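Local structure of methyltransferase FkbM (Methylobacillus flagellatus KT, 2PY6) at residues Thr199-Pro202 with Glu203-His206. The protein is probably a methyltransferase of the FkbM family, assembled from four copies of the chain, whose substrate is not established. Residues are numbered along the deposited sequence; the frame is centred on the assembly and turned at random.
Sequences TCEP and EYYH
E201 starts with CG swung opposite its own backbone N (chi1 174°), then bends at chi2 (51°), and this fold-back carries the carboxylate round to the amide of E203. There OE2 of E201 accepts a hydrogen bond from E203 N at 2.9 Å, through the lone pair that faces away from OE1. The same OE2 lies 3.1 Å from CG of E203; the two side chains run alongside each other, pointing the same way, with carboxylate planes 46° apart. The carboxylates stay apart, E201 OE2 4.8 Å from E203 OE2, and their mutual repulsion is probably eased by salt bridges, E201 OE1 to K249 and E203 OE2 to R218, both of the second subunit.

The backbone of E201 is used as well. Y204 N donates to E201 O at 3.2 Å, coming from above the carbonyl plane, while the edge of the Y204 ring brings CD2 to 3.4 Å from that same E201 O. Farther out on this ring, CE2 sits 3.6 Å from T199 OG1. That hydroxyl accepts from E201 N, closing an ST turn, and is also hydrogen-bonded to N195 O. One step along, P202 O receives a weak bond from H206 N at 3.4 Å and lies over one face of the H206 imidazole, whose ND1 is held by E209.

Between helices 184-199 and 203-208, then, C200 leaves helical geometry with positive phi, and E201 serves as N-cap of the second helix, its carboxylate holding the first-turn amide of E203 just beyond P202.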
loop_
_atom_site.group_PDB
_atom_site.type_symbol
_atom_site.label_atom_id
_atom_site.label_comp_id
_atom_site.label_asym_id
_atom_site.label_seq_id
_atom_site.Cartn_x
_atom_site.Cartn_y
_atom_site.Cartn_z
ATOM N N THR A 199 -21.393 26.119 17.844
ATOM C CA THR A 199 -20.220 26.015 18.701
ATOM C C THR A 199 -18.891 25.704 18.052
ATOM O O THR A 199 -17.864 25.904 18.704
ATOM C CB THR A 199 -20.395 24.873 19.702
ATOM O OG1 THR A 199 -20.453 23.638 19.002
ATOM C CG2 THR A 199 -21.674 25.055 20.529
ATOM N N CYS A 200 -18.917 25.207 16.813
ATOM C CA CYS A 200 -17.719 24.745 16.069
ATOM C C CYS A 200 -17.132 23.468 16.687
ATOM O O CYS A 200 -15.985 23.176 16.463
ATOM C CB CYS A 200 -16.600 25.803 16.013
ATOM S SG CYS A 200 -17.053 27.417 15.409
ATOM N N GLU A 201 -17.931 22.716 17.446
ATOM C CA GLU A 201 -17.481 21.528 18.147
ATOM C C GLU A 201 -17.945 20.257 17.444
ATOM O O GLU A 201 -19.101 19.867 17.568
ATOM C CB GLU A 201 -17.997 21.528 19.613
ATOM C CG GLU A 201 -17.690 20.229 20.390
ATOM C CD GLU A 201 -16.211 19.797 20.335
ATOM O OE1 GLU A 201 -15.368 20.438 20.964
ATOM O OE2 GLU A 201 -15.898 18.779 19.690
ATOM N N PRO A 202 -17.043 19.593 16.706
ATOM C CA PRO A 202 -17.460 18.384 15.980
ATOM C C PRO A 202 -17.973 17.211 16.800
ATOM O O PRO A 202 -18.681 16.367 16.253
ATOM C CB PRO A 202 -16.202 17.984 15.229
ATOM C CG PRO A 202 -15.099 18.586 15.934
ATOM C CD PRO A 202 -15.632 19.905 16.434
ATOM N N GLU A 203 -17.607 17.122 18.076
ATOM C CA GLU A 203 -18.122 16.050 18.936
ATOM C C GLU A 203 -19.659 16.002 18.923
ATOM O O GLU A 203 -20.232 14.947 19.215
ATOM C CB GLU A 203 -17.589 16.151 20.371
ATOM C CG GLU A 203 -16.105 15.805 20.553
ATOM C CD GLU A 203 -15.753 14.361 20.157
ATOM O OE1 GLU A 203 -16.513 13.413 20.466
ATOM O OE2 GLU A 203 -14.693 14.172 19.547
ATOM N N TYR A 204 -20.325 17.118 18.598
ATOM C CA TYR A 204 -21.792 17.092 18.465
ATOM C C TYR A 204 -22.272 16.095 17.393
ATOM O O TYR A 204 -23.200 15.341 17.666
ATOM C CB TYR A 204 -22.387 18.483 18.246
ATOM C CG TYR A 204 -22.510 19.235 19.517
ATOM C CD1 TYR A 204 -23.513 18.918 20.414
ATOM C CD2 TYR A 204 -21.625 20.266 19.840
ATOM C CE1 TYR A 204 -23.589 19.572 21.633
ATOM C CE2 TYR A 204 -21.712 20.954 21.043
ATOM C CZ TYR A 204 -22.703 20.610 21.928
ATOM O OH TYR A 204 -22.810 21.276 23.124
ATOM N N TYR A 205 -21.645 16.087 16.215
ATOM C CA TYR A 205 -21.932 15.088 15.170
ATOM C C TYR A 205 -21.646 13.690 15.663
ATOM O O TYR A 205 -22.400 12.775 15.381
ATOM C CB TYR A 205 -21.009 15.213 13.919
ATOM C CG TYR A 205 -21.348 16.351 13.028
ATOM C CD1 TYR A 205 -22.607 16.416 12.438
ATOM C CD2 TYR A 205 -20.420 17.344 12.719
ATOM C CE1 TYR A 205 -22.966 17.456 11.580
ATOM C CE2 TYR A 205 -20.765 18.384 11.849
ATOM C CZ TYR A 205 -22.057 18.434 11.282
ATOM O OH TYR A 205 -22.473 19.461 10.426
ATOM N N HIS A 206 -20.518 13.532 16.357
ATOM C CA HIS A 206 -20.095 12.226 16.796
ATOM C C HIS A 206 -21.077 11.516 17.715
ATOM O O HIS A 206 -21.161 10.301 17.667
ATOM C CB HIS A 206 -18.680 12.243 17.390
ATOM C CG HIS A 206 -17.647 12.826 16.488
ATOM N ND1 HIS A 206 -17.624 12.588 15.131
ATOM C CD2 HIS A 206 -16.552 13.579 16.754
ATOM C CE1 HIS A 206 -16.584 13.200 14.597
ATOM N NE2 HIS A 206 -15.914 13.805 15.562
#